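Long-range contacts in pesticidal crystal protein CRY4AA (Bacillus thuringiensis, PDB 2C9K), which lyses midgut epithelial cells of mosquito larvae by binding to them and probably forming pores in their membranes: residues V255-T260 against T471-A476; T12-F17 against V240-N245; P462-Y467 against F506-Q511; R522-S527 against F568-F573. All coordinates share one frame; numbering follows the deposited sequence.

Contact 1 (V255-T260 against T471-A476); sequences VQSELT and TTQIPA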
loop_
_atom_site.group_PDB
_atom_site.type_symbol
_atom_site.label_atom_id
_atom_site.label_comp_id
_atom_site.label_asym_id
_atom_site.label_seq_id
_atom_site.Cartn_x
_atom_site.Cartn_y
_atom_site.Cartn_z
ATOM N N VAL A 255 10.128 -14.309 0.113
ATOM C CA VAL A 255 8.989 -13.915 -0.707
ATOM C C VAL A 255 9.130 -12.551 -1.324
ATOM O O VAL A 255 9.586 -11.617 -0.672
ATOM C CB VAL A 255 7.691 -13.801 0.114
ATOM C CG1 VAL A 255 6.506 -14.237 -0.736
ATOM C CG2 VAL A 255 7.804 -14.570 1.412
ATOM N N GLN A 256 8.692 -12.424 -2.569
ATOM C CA GLN A 256 8.713 -11.136 -3.240
ATOM C C GLN A 256 7.248 -10.721 -3.347
ATOM O O GLN A 256 6.465 -11.360 -4.044
ATOM C CB GLN A 256 9.344 -11.252 -4.629
ATOM C CG GLN A 256 9.513 -9.923 -5.347
ATOM C CD GLN A 256 10.265 -8.903 -4.507
ATOM O OE1 GLN A 256 9.747 -8.390 -3.509
ATOM N NE2 GLN A 256 11.497 -8.605 -4.906
ATOM N N SER A 257 6.866 -9.666 -2.639
ATOM C CA SER A 257 5.486 -9.213 -2.673
ATOM C C SER A 257 5.408 -7.750 -3.075
ATOM O O SER A 257 6.429 -7.074 -3.141
ATOM C CB SER A 257 4.849 -9.397 -1.299
ATOM O OG SER A 257 5.462 -8.545 -0.358
ATOM N N GLU A 258 4.196 -7.269 -3.345
ATOM C CA GLU A 258 3.996 -5.879 -3.735
ATOM C C GLU A 258 2.709 -5.299 -3.151
ATOM O O GLU A 258 1.834 -6.030 -2.697
ATOM C CB GLU A 258 4.001 -5.757 -5.264
ATOM C CG GLU A 258 2.910 -6.540 -6.000
ATOM C CD GLU A 258 3.168 -6.635 -7.515
ATOM O OE1 GLU A 258 2.205 -6.852 -8.280
ATOM O OE2 GLU A 258 4.338 -6.509 -7.944
ATOM N N LEU A 259 2.606 -3.978 -3.149
ATOM C CA LEU A 259 1.434 -3.293 -2.620
ATOM C C LEU A 259 0.743 -2.633 -3.814
ATOM O O LEU A 259 1.327 -1.757 -4.454
ATOM C CB LEU A 259 1.882 -2.243 -1.593
ATOM C CG LEU A 259 2.811 -2.739 -0.468
ATOM C CD1 LEU A 259 3.447 -1.563 0.243
ATOM C CD2 LEU A 259 2.039 -3.598 0.517
ATOM N N THR A 260 -0.492 -3.050 -4.110
ATOM C CA THR A 260 -1.237 -2.529 -5.272
ATOM C C THR A 260 -2.224 -1.400 -5.029
ATOM O O THR A 260 -2.711 -0.799 -5.986
ATOM C CB THR A 260 -2.043 -3.630 -5.973
ATOM O OG1 THR A 260 -3.164 -3.974 -5.155
ATOM C CG2 THR A 260 -1.189 -4.864 -6.208
ATOM N N THR A 471 9.553 -17.596 -3.224
ATOM C CA THR A 471 8.130 -17.565 -3.510
ATOM C C THR A 471 7.731 -16.224 -4.086
ATOM O O THR A 471 8.027 -15.174 -3.514
ATOM C CB THR A 471 7.298 -17.830 -2.243
ATOM O OG1 THR A 471 7.495 -19.186 -1.823
ATOM C CG2 THR A 471 5.818 -17.592 -2.510
ATOM N N THR A 472 7.064 -16.265 -5.232
ATOM C CA THR A 472 6.604 -15.053 -5.880
ATOM C C THR A 472 5.139 -14.878 -5.540
ATOM O O THR A 472 4.341 -15.803 -5.672
ATOM C CB THR A 472 6.767 -15.136 -7.398
ATOM O OG1 THR A 472 8.151 -15.310 -7.710
ATOM C CG2 THR A 472 6.272 -13.862 -8.060
ATOM N N GLN A 473 4.800 -13.681 -5.092
ATOM C CA GLN A 473 3.438 -13.352 -4.708
ATOM C C GLN A 473 2.888 -12.380 -5.745
ATOM O O GLN A 473 3.375 -11.257 -5.852
ATOM C CB GLN A 473 3.467 -12.698 -3.326
ATOM C CG GLN A 473 2.177 -12.756 -2.535
ATOM C CD GLN A 473 2.386 -12.341 -1.090
ATOM O OE1 GLN A 473 2.688 -11.185 -0.800
ATOM N NE2 GLN A 473 2.242 -13.293 -0.175
ATOM N N ILE A 474 1.896 -12.816 -6.521
ATOM C CA ILE A 474 1.286 -11.962 -7.538
ATOM C C ILE A 474 -0.179 -11.685 -7.228
ATOM O O ILE A 474 -1.039 -12.558 -7.413
ATOM C CB ILE A 474 1.343 -12.594 -8.945
ATOM C CG1 ILE A 474 2.797 -12.783 -9.390
ATOM C CG2 ILE A 474 0.625 -11.688 -9.940
ATOM C CD1 ILE A 474 2.942 -13.324 -10.799
ATOM N N PRO A 475 -0.486 -10.464 -6.749
ATOM C CA PRO A 475 -1.857 -10.062 -6.413
ATOM C C PRO A 475 -2.790 -10.351 -7.586
ATOM O O PRO A 475 -2.420 -10.145 -8.737
ATOM C CB PRO A 475 -1.718 -8.567 -6.152
ATOM C CG PRO A 475 -0.349 -8.456 -5.608
ATOM C CD PRO A 475 0.455 -9.356 -6.501
ATOM N N ALA A 476 -3.998 -10.824 -7.295
ATOM C CA ALA A 476 -4.963 -11.136 -8.349
ATOM C C ALA A 476 -5.382 -9.899 -9.155
ATOM O O ALA A 476 -5.819 -10.013 -10.297
ATOM C CB ALA A 476 -6.185 -11.807 -7.751
HETATM O O HOH W 1 5.991 -10.775 -6.801
HETATM O O HOH W 2 2.353 -9.454 -3.225
#
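V255 and Q256 pair with T471 and T472 as a short parallel beta ladder, the two segments pointing within 11° of each other. Q256 is held at both ends of its backbone: its N donates to T471 O at 3.0 Å, and its O accepts from Q473 N at 3.0 Å. A water donating to Q256 O and Q473 O extends the link. On one face of the ladder V255 and T471 lie side by side and point the same way, with V255 CG1 3.9 Å from T471 CG2. Q473 sets CB against Q256 O; of its amide, OE1, less surely placed, accepts a hydrogen bond from a second water, which itself accepts from E258 N, and NE2 bonds to E606. Past the ladder comes P475. E258 CG sits between its own backbone N and carbonyl carbon (chi1 61°) and lies 3.8 Å from P475 CG; OE1, further out, lies 3.5 Å from P475 CD. That carboxylate is anchored by a salt bridge to K478 and by the D461 backbone NH. T260 and P475 pass each other in opposite directions, with T260 CG2 3.7 Å from P475 CG. Strand 471-475 also pairs antiparallel with strand 600-609, so the arrangement is that of an added edge strand, joining the connection after the helical domain to the C-terminal beta sandwich of a three-domain Cry toxin.

Contact 2 (T12-F17 against V240-N245); sequences TVLTGF and VALFPN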
loop_
_atom_site.group_PDB
_atom_site.type_symbol
_atom_site.label_atom_id
_atom_site.label_comp_id
_atom_site.label_asym_id
_atom_site.label_seq_id
_atom_site.Cartn_x
_atom_site.Cartn_y
_atom_site.Cartn_z
ATOM N N THR A 12 12.079 -1.339 3.533
ATOM C CA THR A 12 13.046 -2.291 4.062
ATOM C C THR A 12 12.481 -3.687 4.253
ATOM O O THR A 12 13.165 -4.678 4.028
ATOM C CB THR A 12 13.589 -1.825 5.407
ATOM O OG1 THR A 12 14.027 -0.470 5.289
ATOM C CG2 THR A 12 14.760 -2.689 5.833
ATOM N N VAL A 13 11.232 -3.757 4.691
ATOM C CA VAL A 13 10.563 -5.041 4.910
ATOM C C VAL A 13 10.378 -5.790 3.583
ATOM O O VAL A 13 10.680 -6.982 3.501
ATOM C CB VAL A 13 9.189 -4.839 5.613
ATOM C CG1 VAL A 13 8.449 -6.148 5.705
ATOM C CG2 VAL A 13 9.402 -4.266 6.998
ATOM N N LEU A 14 9.892 -5.093 2.553
ATOM C CA LEU A 14 9.705 -5.696 1.231
ATOM C C LEU A 14 11.022 -6.312 0.781
ATOM O O LEU A 14 11.075 -7.469 0.365
ATOM C CB LEU A 14 9.269 -4.643 0.210
ATOM C CG LEU A 14 7.800 -4.231 0.254
ATOM C CD1 LEU A 14 7.594 -2.934 -0.500
ATOM C CD2 LEU A 14 6.950 -5.347 -0.330
ATOM N N THR A 15 12.084 -5.520 0.870
ATOM C CA THR A 15 13.426 -5.950 0.498
ATOM C C THR A 15 13.908 -7.058 1.428
ATOM O O THR A 15 14.627 -7.960 1.019
ATOM C CB THR A 15 14.405 -4.774 0.600
ATOM O OG1 THR A 15 13.971 -3.726 -0.273
ATOM C CG2 THR A 15 15.803 -5.201 0.220
ATOM N N GLY A 16 13.486 -6.985 2.680
ATOM C CA GLY A 16 13.907 -7.958 3.666
ATOM C C GLY A 16 13.462 -9.389 3.482
ATOM O O GLY A 16 14.191 -10.308 3.863
ATOM N N PHE A 17 12.274 -9.592 2.922
ATOM C CA PHE A 17 11.774 -10.946 2.721
ATOM C C PHE A 17 12.440 -11.653 1.552
ATOM O O PHE A 17 12.037 -12.753 1.171
ATOM C CB PHE A 17 10.260 -10.925 2.526
ATOM C CG PHE A 17 9.503 -10.651 3.788
ATOM C CD1 PHE A 17 8.796 -9.475 3.948
ATOM C CD2 PHE A 17 9.537 -11.560 4.837
ATOM C CE1 PHE A 17 8.133 -9.205 5.144
ATOM C CE2 PHE A 17 8.879 -11.300 6.031
ATOM C CZ PHE A 17 8.178 -10.118 6.183
ATOM N N VAL A 240 1.239 -3.683 7.613
ATOM C CA VAL A 240 0.382 -4.804 7.979
ATOM C C VAL A 240 0.190 -5.812 6.840
ATOM O O VAL A 240 0.003 -7.005 7.083
ATOM C CB VAL A 240 -1.006 -4.297 8.432
ATOM C CG1 VAL A 240 -1.909 -5.472 8.811
ATOM C CG2 VAL A 240 -0.842 -3.340 9.603
ATOM N N ALA A 241 0.222 -5.334 5.599
ATOM C CA ALA A 241 0.052 -6.210 4.437
ATOM C C ALA A 241 1.230 -7.177 4.233
ATOM O O ALA A 241 1.092 -8.204 3.570
ATOM C CB ALA A 241 -0.155 -5.373 3.184
ATOM N N LEU A 242 2.384 -6.853 4.808
ATOM C CA LEU A 242 3.560 -7.709 4.669
ATOM C C LEU A 242 3.724 -8.704 5.826
ATOM O O LEU A 242 4.490 -9.668 5.719
ATOM C CB LEU A 242 4.818 -6.848 4.562
ATOM C CG LEU A 242 4.763 -5.781 3.474
ATOM C CD1 LEU A 242 5.972 -4.853 3.594
ATOM C CD2 LEU A 242 4.719 -6.450 2.109
ATOM N N PHE A 243 3.001 -8.470 6.922
ATOM C CA PHE A 243 3.088 -9.333 8.103
ATOM C C PHE A 243 2.967 -10.834 7.818
ATOM O O PHE A 243 3.671 -11.652 8.423
ATOM C CB PHE A 243 2.026 -8.920 9.125
ATOM C CG PHE A 243 2.367 -7.662 9.900
ATOM C CD1 PHE A 243 1.406 -7.041 10.698
ATOM C CD2 PHE A 243 3.650 -7.126 9.863
ATOM C CE1 PHE A 243 1.716 -5.915 11.444
ATOM C CE2 PHE A 243 3.967 -5.995 10.609
ATOM C CZ PHE A 243 3.001 -5.389 11.401
ATOM N N PRO A 244 2.083 -11.217 6.884
ATOM C CA PRO A 244 1.923 -12.639 6.576
ATOM C C PRO A 244 3.204 -13.270 6.080
ATOM O O PRO A 244 3.360 -14.478 6.130
ATOM C CB PRO A 244 0.830 -12.638 5.513
ATOM C CG PRO A 244 0.020 -11.430 5.866
ATOM C CD PRO A 244 1.100 -10.414 6.140
ATOM N N ASN A 245 4.118 -12.449 5.587
ATOM C CA ASN A 245 5.389 -12.958 5.085
ATOM C C ASN A 245 6.239 -13.449 6.250
ATOM O O ASN A 245 7.163 -14.239 6.065
ATOM C CB ASN A 245 6.140 -11.862 4.327
ATOM C CG ASN A 245 5.366 -11.337 3.126
ATOM O OD1 ASN A 245 5.827 -10.426 2.434
ATOM N ND2 ASN A 245 4.190 -11.908 2.870
#
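F17 turns one face of its ring to N245 CB, which is modelled too close for weight to rest on it; ring and amide planes stand 82° apart, and N245 OD1 approaches F17 CD1 at 3.5 Å. Beside this pair, L242 pushes its two methyls into the end of helix 5-16. Its CD1 meets V13 CG1 at 3.5 Å, and its CD2 meets L14 CD2 at 3.5 Å, the L14 and L242 side chains crossing at about a right angle. L242 CB also flanks F17 CE1 at 4.1 Å. V13 CG1 faces the leucine because it is anti to its own backbone N (chi1 174°). Backbone bonds set these groups in place: F17 N to V13 O at the helix end, and N245 N to L242 O at 2.8 Å in the turn. Further out, Y246 meets the F17 ring edge-to-face. The two segments are thus joined mainly by apolar packing of L242 on V13 and L14, while N245 OD1 has S257 OG, outside them, as a weak hydrogen-bond partner.

Contact 3 (P462-Y467 against F506-Q511); sequences PKNTIY and FKITCQ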
loop_
_atom_site.group_PDB
_atom_site.type_symbol
_atom_site.label_atom_id
_atom_site.label_comp_id
_atom_site.label_asym_id
_atom_site.label_seq_id
_atom_site.Cartn_x
_atom_site.Cartn_y
_atom_site.Cartn_z
ATOM N N PRO A 462 5.524 -4.292 -13.583
ATOM C CA PRO A 462 4.783 -4.162 -14.844
ATOM C C PRO A 462 4.858 -5.437 -15.677
ATOM O O PRO A 462 4.112 -5.611 -16.644
ATOM C CB PRO A 462 5.498 -3.014 -15.558
ATOM C CG PRO A 462 6.236 -2.307 -14.482
ATOM C CD PRO A 462 6.702 -3.415 -13.593
ATOM N N LYS A 463 5.759 -6.330 -15.289
ATOM C CA LYS A 463 5.959 -7.562 -16.032
ATOM C C LYS A 463 5.492 -8.824 -15.313
ATOM O O LYS A 463 5.645 -9.922 -15.832
ATOM C CB LYS A 463 7.446 -7.681 -16.409
ATOM C CG LYS A 463 7.958 -6.546 -17.305
ATOM C CD LYS A 463 7.477 -6.730 -18.741
ATOM C CE LYS A 463 7.643 -5.475 -19.598
ATOM N NZ LYS A 463 6.633 -4.421 -19.253
ATOM N N ASN A 464 4.910 -8.664 -14.129
ATOM C CA ASN A 464 4.432 -9.810 -13.358
ATOM C C ASN A 464 5.473 -10.916 -13.309
ATOM O O ASN A 464 5.123 -12.098 -13.366
ATOM C CB ASN A 464 3.150 -10.393 -13.972
ATOM C CG ASN A 464 1.915 -9.601 -13.610
ATOM O OD1 ASN A 464 1.793 -9.106 -12.497
ATOM N ND2 ASN A 464 0.982 -9.493 -14.547
ATOM N N THR A 465 6.744 -10.564 -13.187
ATOM C CA THR A 465 7.753 -11.611 -13.200
ATOM C C THR A 465 7.601 -12.666 -12.110
ATOM O O THR A 465 7.160 -12.398 -10.984
ATOM C CB THR A 465 9.185 -11.045 -13.150
ATOM O OG1 THR A 465 9.516 -10.687 -11.807
ATOM C CG2 THR A 465 9.294 -9.819 -14.045
ATOM N N ILE A 466 7.963 -13.885 -12.487
ATOM C CA ILE A 466 7.915 -15.025 -11.599
ATOM C C ILE A 466 9.369 -15.389 -11.379
ATOM O O ILE A 466 10.086 -15.689 -12.332
ATOM C CB ILE A 466 7.138 -16.184 -12.263
ATOM C CG1 ILE A 466 5.675 -15.749 -12.448
ATOM C CG2 ILE A 466 7.247 -17.449 -11.422
ATOM C CD1 ILE A 466 4.773 -16.733 -13.139
ATOM N N TYR A 467 9.814 -15.322 -10.132
ATOM C CA TYR A 467 11.191 -15.643 -9.821
ATOM C C TYR A 467 11.358 -17.129 -9.556
ATOM O O TYR A 467 10.387 -17.847 -9.333
ATOM C CB TYR A 467 11.664 -14.820 -8.623
ATOM C CG TYR A 467 11.553 -13.325 -8.850
ATOM C CD1 TYR A 467 10.436 -12.613 -8.414
ATOM C CD2 TYR A 467 12.554 -12.633 -9.536
ATOM C CE1 TYR A 467 10.319 -11.252 -8.655
ATOM C CE2 TYR A 467 12.449 -11.273 -9.790
ATOM C CZ TYR A 467 11.332 -10.583 -9.348
ATOM O OH TYR A 467 11.227 -9.230 -9.606
ATOM N N PHE A 506 -11.049 -14.970 -15.200
ATOM C CA PHE A 506 -10.175 -13.799 -15.149
ATOM C C PHE A 506 -8.788 -14.292 -15.509
ATOM O O PHE A 506 -8.431 -15.412 -15.163
ATOM C CB PHE A 506 -10.211 -13.112 -13.764
ATOM C CG PHE A 506 -9.431 -13.816 -12.677
ATOM C CD1 PHE A 506 -8.054 -13.648 -12.562
ATOM C CD2 PHE A 506 -10.088 -14.599 -11.728
ATOM C CE1 PHE A 506 -7.346 -14.247 -11.511
ATOM C CE2 PHE A 506 -9.392 -15.204 -10.676
ATOM C CZ PHE A 506 -8.023 -15.027 -10.568
ATOM N N LYS A 507 -8.025 -13.475 -16.235
ATOM C CA LYS A 507 -6.678 -13.869 -16.645
ATOM C C LYS A 507 -5.572 -12.877 -16.321
ATOM O O LYS A 507 -5.668 -11.687 -16.612
ATOM C CB LYS A 507 -6.647 -14.164 -18.140
ATOM C CG LYS A 507 -5.265 -14.522 -18.678
ATOM C CD LYS A 507 -4.614 -13.349 -19.388
ATOM C CE LYS A 507 -5.372 -12.992 -20.637
ATOM N NZ LYS A 507 -5.006 -11.635 -21.101
ATOM N N ILE A 508 -4.514 -13.377 -15.708
ATOM C CA ILE A 508 -3.381 -12.542 -15.383
ATOM C C ILE A 508 -2.241 -13.088 -16.248
ATOM O O ILE A 508 -2.119 -14.309 -16.426
ATOM C CB ILE A 508 -3.063 -12.614 -13.858
ATOM C CG1 ILE A 508 -1.564 -12.701 -13.614
ATOM C CG2 ILE A 508 -3.756 -13.791 -13.235
ATOM C CD1 ILE A 508 -0.852 -11.411 -13.806
ATOM N N THR A 509 -1.444 -12.185 -16.818
ATOM C CA THR A 509 -0.319 -12.566 -17.668
ATOM C C THR A 509 1.009 -12.382 -16.934
ATOM O O THR A 509 1.263 -11.330 -16.356
ATOM C CB THR A 509 -0.298 -11.719 -18.944
ATOM O OG1 THR A 509 -1.594 -11.751 -19.548
ATOM C CG2 THR A 509 0.720 -12.264 -19.932
ATOM N N CYS A 510 1.858 -13.402 -16.966
ATOM C CA CYS A 510 3.151 -13.334 -16.282
ATOM C C CYS A 510 4.322 -13.574 -17.216
ATOM O O CYS A 510 4.195 -14.263 -18.225
ATOM C CB CYS A 510 3.214 -14.365 -15.157
ATOM S SG CYS A 510 1.831 -14.279 -14.026
ATOM N N GLN A 511 5.463 -12.996 -16.867
ATOM C CA GLN A 511 6.675 -13.152 -17.651
ATOM C C GLN A 511 7.656 -13.880 -16.742
ATOM O O GLN A 511 7.973 -13.398 -15.655
ATOM C CB GLN A 511 7.224 -11.784 -18.041
ATOM C CG GLN A 511 8.353 -11.832 -19.063
ATOM C CD GLN A 511 8.830 -10.444 -19.484
ATOM O OE1 GLN A 511 8.043 -9.618 -19.955
ATOM N NE2 GLN A 511 10.123 -10.189 -19.320
#
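N464 turns its side chain onto strand 505-511, whereas the neighbouring K463 runs alongside Q511. The N464 backbone is in the left-handed region (phi 47°), and its CG, anti to the carbonyl carbon (chi1 -80°), comes to lie 3.3 Å from T509 O. ND2 hydrogen-bonds to T509 O at 2.6 Å, although its exact position is less sure; OD1 accepts from K478 NZ, so the amide is used from both branches. K463 and Q511 lie side by side and point the same way, with K463 CD 3.2 Å from Q511 OE1. Further along the loop, I466 CD1 reaches C510 CB at 3.5 Å and C510 SG at 3.9 Å. The backbones run 81° apart and share few bonds: I466 N donates to Q511 O at 3.2 Å, and Q511 N makes a weak bond to K463 O. The same Q511 O also receives a CA-H contact from T465 CA. Strand 505-511 continues its own sheet between strands 481-482 and 584-591, and the loop 462-467 lies across its end. I474 of strand 471-475 touches N464, I466, I508 and C510, while I466 also packs on I585 and F607, which belong to strands 584-591 and 600-609.

Contact 4 (R522-S527 against F568-F573); sequences RIRYAS and FQYLEF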
loop_
_atom_site.group_PDB
_atom_site.type_symbol
_atom_site.label_atom_id
_atom_site.label_comp_id
_atom_site.label_asym_id
_atom_site.label_seq_id
_atom_site.Cartn_x
_atom_site.Cartn_y
_atom_site.Cartn_z
ATOM N N ARG A 522 0.051 -21.666 -5.850
ATOM C CA ARG A 522 -0.775 -21.661 -4.636
ATOM C C ARG A 522 -1.644 -20.411 -4.582
ATOM O O ARG A 522 -1.210 -19.344 -4.992
ATOM C CB ARG A 522 0.147 -21.702 -3.419
ATOM C CG ARG A 522 -0.546 -21.775 -2.096
ATOM C CD ARG A 522 0.469 -21.923 -0.986
ATOM N NE ARG A 522 1.100 -20.657 -0.620
ATOM C CZ ARG A 522 2.092 -20.549 0.262
ATOM N NH1 ARG A 522 2.571 -21.633 0.855
ATOM N NH2 ARG A 522 2.594 -19.361 0.574
ATOM N N ILE A 523 -2.859 -20.533 -4.060
ATOM C CA ILE A 523 -3.785 -19.403 -3.999
ATOM C C ILE A 523 -4.200 -18.970 -2.585
ATOM O O ILE A 523 -4.512 -19.811 -1.739
ATOM C CB ILE A 523 -5.061 -19.738 -4.818
ATOM C CG1 ILE A 523 -4.772 -19.585 -6.304
ATOM C CG2 ILE A 523 -6.214 -18.843 -4.426
ATOM C CD1 ILE A 523 -5.916 -20.052 -7.149
ATOM N N ARG A 524 -4.197 -17.657 -2.338
ATOM C CA ARG A 524 -4.609 -17.100 -1.044
ATOM C C ARG A 524 -5.973 -16.478 -1.311
ATOM O O ARG A 524 -6.070 -15.425 -1.938
ATOM C CB ARG A 524 -3.625 -16.021 -0.561
ATOM C CG ARG A 524 -3.905 -15.504 0.860
ATOM C CD ARG A 524 -2.737 -14.691 1.423
ATOM N NE ARG A 524 -2.839 -14.419 2.864
ATOM C CZ ARG A 524 -3.503 -13.398 3.411
ATOM N NH1 ARG A 524 -4.146 -12.524 2.653
ATOM N NH2 ARG A 524 -3.511 -13.241 4.728
ATOM N N TYR A 525 -7.023 -17.134 -0.829
ATOM C CA TYR A 525 -8.387 -16.680 -1.072
ATOM C C TYR A 525 -9.235 -16.686 0.186
ATOM O O TYR A 525 -8.810 -17.147 1.241
ATOM C CB TYR A 525 -9.054 -17.625 -2.061
ATOM C CG TYR A 525 -9.378 -18.951 -1.400
ATOM C CD1 TYR A 525 -10.699 -19.318 -1.119
ATOM C CD2 TYR A 525 -8.357 -19.792 -0.956
ATOM C CE1 TYR A 525 -10.987 -20.481 -0.409
ATOM C CE2 TYR A 525 -8.639 -20.957 -0.245
ATOM C CZ TYR A 525 -9.951 -21.291 0.025
ATOM O OH TYR A 525 -10.217 -22.429 0.742
ATOM N N ALA A 526 -10.461 -16.200 0.029
ATOM C CA ALA A 526 -11.460 -16.152 1.092
ATOM C C ALA A 526 -12.708 -16.750 0.450
ATOM O O ALA A 526 -12.880 -16.684 -0.771
ATOM C CB ALA A 526 -11.720 -14.714 1.520
ATOM N N SER A 527 -13.584 -17.331 1.258
ATOM C CA SER A 527 -14.784 -17.947 0.706
ATOM C C SER A 527 -15.774 -18.381 1.765
ATOM O O SER A 527 -15.394 -18.975 2.768
ATOM C CB SER A 527 -14.392 -19.170 -0.125
ATOM O OG SER A 527 -15.533 -19.898 -0.546
ATOM N N PHE A 568 -8.713 -15.510 5.504
ATOM C CA PHE A 568 -8.020 -15.870 4.274
ATOM C C PHE A 568 -7.170 -17.102 4.529
ATOM O O PHE A 568 -6.476 -17.186 5.541
ATOM C CB PHE A 568 -7.141 -14.721 3.778
ATOM C CG PHE A 568 -7.925 -13.542 3.263
ATOM C CD1 PHE A 568 -8.418 -12.579 4.136
ATOM C CD2 PHE A 568 -8.207 -13.422 1.905
ATOM C CE1 PHE A 568 -9.180 -11.520 3.671
ATOM C CE2 PHE A 568 -8.970 -12.368 1.427
ATOM C CZ PHE A 568 -9.459 -11.413 2.314
ATOM N N GLN A 569 -7.240 -18.067 3.617
ATOM C CA GLN A 569 -6.472 -19.299 3.748
ATOM C C GLN A 569 -5.692 -19.640 2.484
ATOM O O GLN A 569 -5.782 -18.928 1.477
ATOM C CB GLN A 569 -7.401 -20.446 4.141
ATOM C CG GLN A 569 -7.929 -20.303 5.563
ATOM C CD GLN A 569 -6.809 -20.284 6.597
ATOM O OE1 GLN A 569 -7.015 -19.883 7.746
ATOM N NE2 GLN A 569 -5.615 -20.731 6.193
ATOM N N TYR A 570 -4.926 -20.725 2.533
ATOM C CA TYR A 570 -4.106 -21.113 1.395
ATOM C C TYR A 570 -4.363 -22.492 0.817
ATOM O O TYR A 570 -4.334 -23.491 1.532
ATOM C CB TYR A 570 -2.625 -21.048 1.768
ATOM C CG TYR A 570 -2.093 -19.681 2.140
ATOM C CD1 TYR A 570 -2.538 -19.022 3.287
ATOM C CD2 TYR A 570 -1.094 -19.073 1.372
ATOM C CE1 TYR A 570 -1.997 -17.793 3.666
ATOM C CE2 TYR A 570 -0.545 -17.846 1.741
ATOM C CZ TYR A 570 -1.001 -17.215 2.890
ATOM O OH TYR A 570 -0.456 -16.017 3.260
ATOM N N LEU A 571 -4.596 -22.542 -0.490
ATOM C CA LEU A 571 -4.792 -23.812 -1.184
ATOM C C LEU A 571 -3.788 -23.861 -2.319
ATOM O O LEU A 571 -3.449 -22.829 -2.901
ATOM C CB LEU A 571 -6.217 -23.958 -1.728
ATOM C CG LEU A 571 -7.174 -24.608 -0.728
ATOM C CD1 LEU A 571 -8.562 -24.759 -1.337
ATOM C CD2 LEU A 571 -6.606 -25.959 -0.319
ATOM N N GLU A 572 -3.318 -25.065 -2.628
ATOM C CA GLU A 572 -2.315 -25.268 -3.661
ATOM C C GLU A 572 -2.767 -26.337 -4.645
ATOM O O GLU A 572 -3.330 -27.355 -4.247
ATOM C CB GLU A 572 -1.020 -25.705 -2.984
ATOM C CG GLU A 572 0.203 -25.727 -3.850
ATOM C CD GLU A 572 1.440 -26.102 -3.054
ATOM O OE1 GLU A 572 1.711 -25.448 -2.019
ATOM O OE2 GLU A 572 2.144 -27.049 -3.463
ATOM N N PHE A 573 -2.532 -26.109 -5.931
ATOM C CA PHE A 573 -2.912 -27.090 -6.931
ATOM C C PHE A 573 -1.916 -28.242 -6.860
ATOM O O PHE A 573 -0.750 -28.040 -6.528
ATOM C CB PHE A 573 -2.885 -26.477 -8.323
ATOM C CG PHE A 573 -3.866 -25.368 -8.516
ATOM C CD1 PHE A 573 -3.475 -24.046 -8.376
ATOM C CD2 PHE A 573 -5.179 -25.643 -8.873
ATOM C CE1 PHE A 573 -4.375 -23.010 -8.594
ATOM C CE2 PHE A 573 -6.090 -24.617 -9.094
ATOM C CZ PHE A 573 -5.688 -23.296 -8.955
HETATM O O HOH W 3 1.538 -24.705 1.213
HETATM O O HOH W 4 -2.480 -15.413 5.543
#
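R522 to Y525 pair with E572 to Q569, in that order, in an antiparallel ladder of the C-terminal beta-sandwich domain; I523 with L571 and Y525 with Q569 are the hydrogen-bonded pairs. R522, R524, Y570 and E572 share one face. R522 leaves the backbone extended and bends at chi3 (80°), which brings NE to the edge of the Y570 ring, 3.4 Å from CD2; guanidinium and ring stand 83° apart, and E606 forms a salt bridge with NH2. R524 keeps its chain extended from CG to NE. Its CG lies over the face of Y570, 4.1 Å from the centroid, and its guanidinium, nearly parallel to the F568 ring plane (4°), has F568 CB over one face. NH1 forms a salt bridge with D603. A526 CB covers one face of F568 at 4.0 Å from the centroid. On the other face of the sheet Y525 OH, which bonds to N552 N, passes L571 CD1 at 3.5 Å. I523 CD1 touches F573 CE1 at 3.6 Å, and F573 in turn packs on I537 and L539. Y570 OH, bonded to Y251 OH, is also linked through a water to R524 NH2.

Overall arrangement
Contact 1 touches contacts 2 and 3. Its centre is about 10 Å from that of contact 2, and V255 N probably bonds to F17 O at 2.7 Å, while S257 packs on L242 and L14; the end of the first helix therefore rests on the added parallel strand. The centre of contact 3 is also about 10 Å from that of contact 1, the two linked by a probable bond of T472 OG1 to Y467 N (2.9 Å) and by I474 CD1 against C510 SG. Contact 4 does not touch contact 1, with nearest atoms about 5 Å apart, yet both reach the same sheet through strand 600-609. Contact 4 touches contact 2 where P244 CG lies 4.1 Å from R524 NH2. Contacts 2 and 3 stay about 10 Å apart at their nearest atoms.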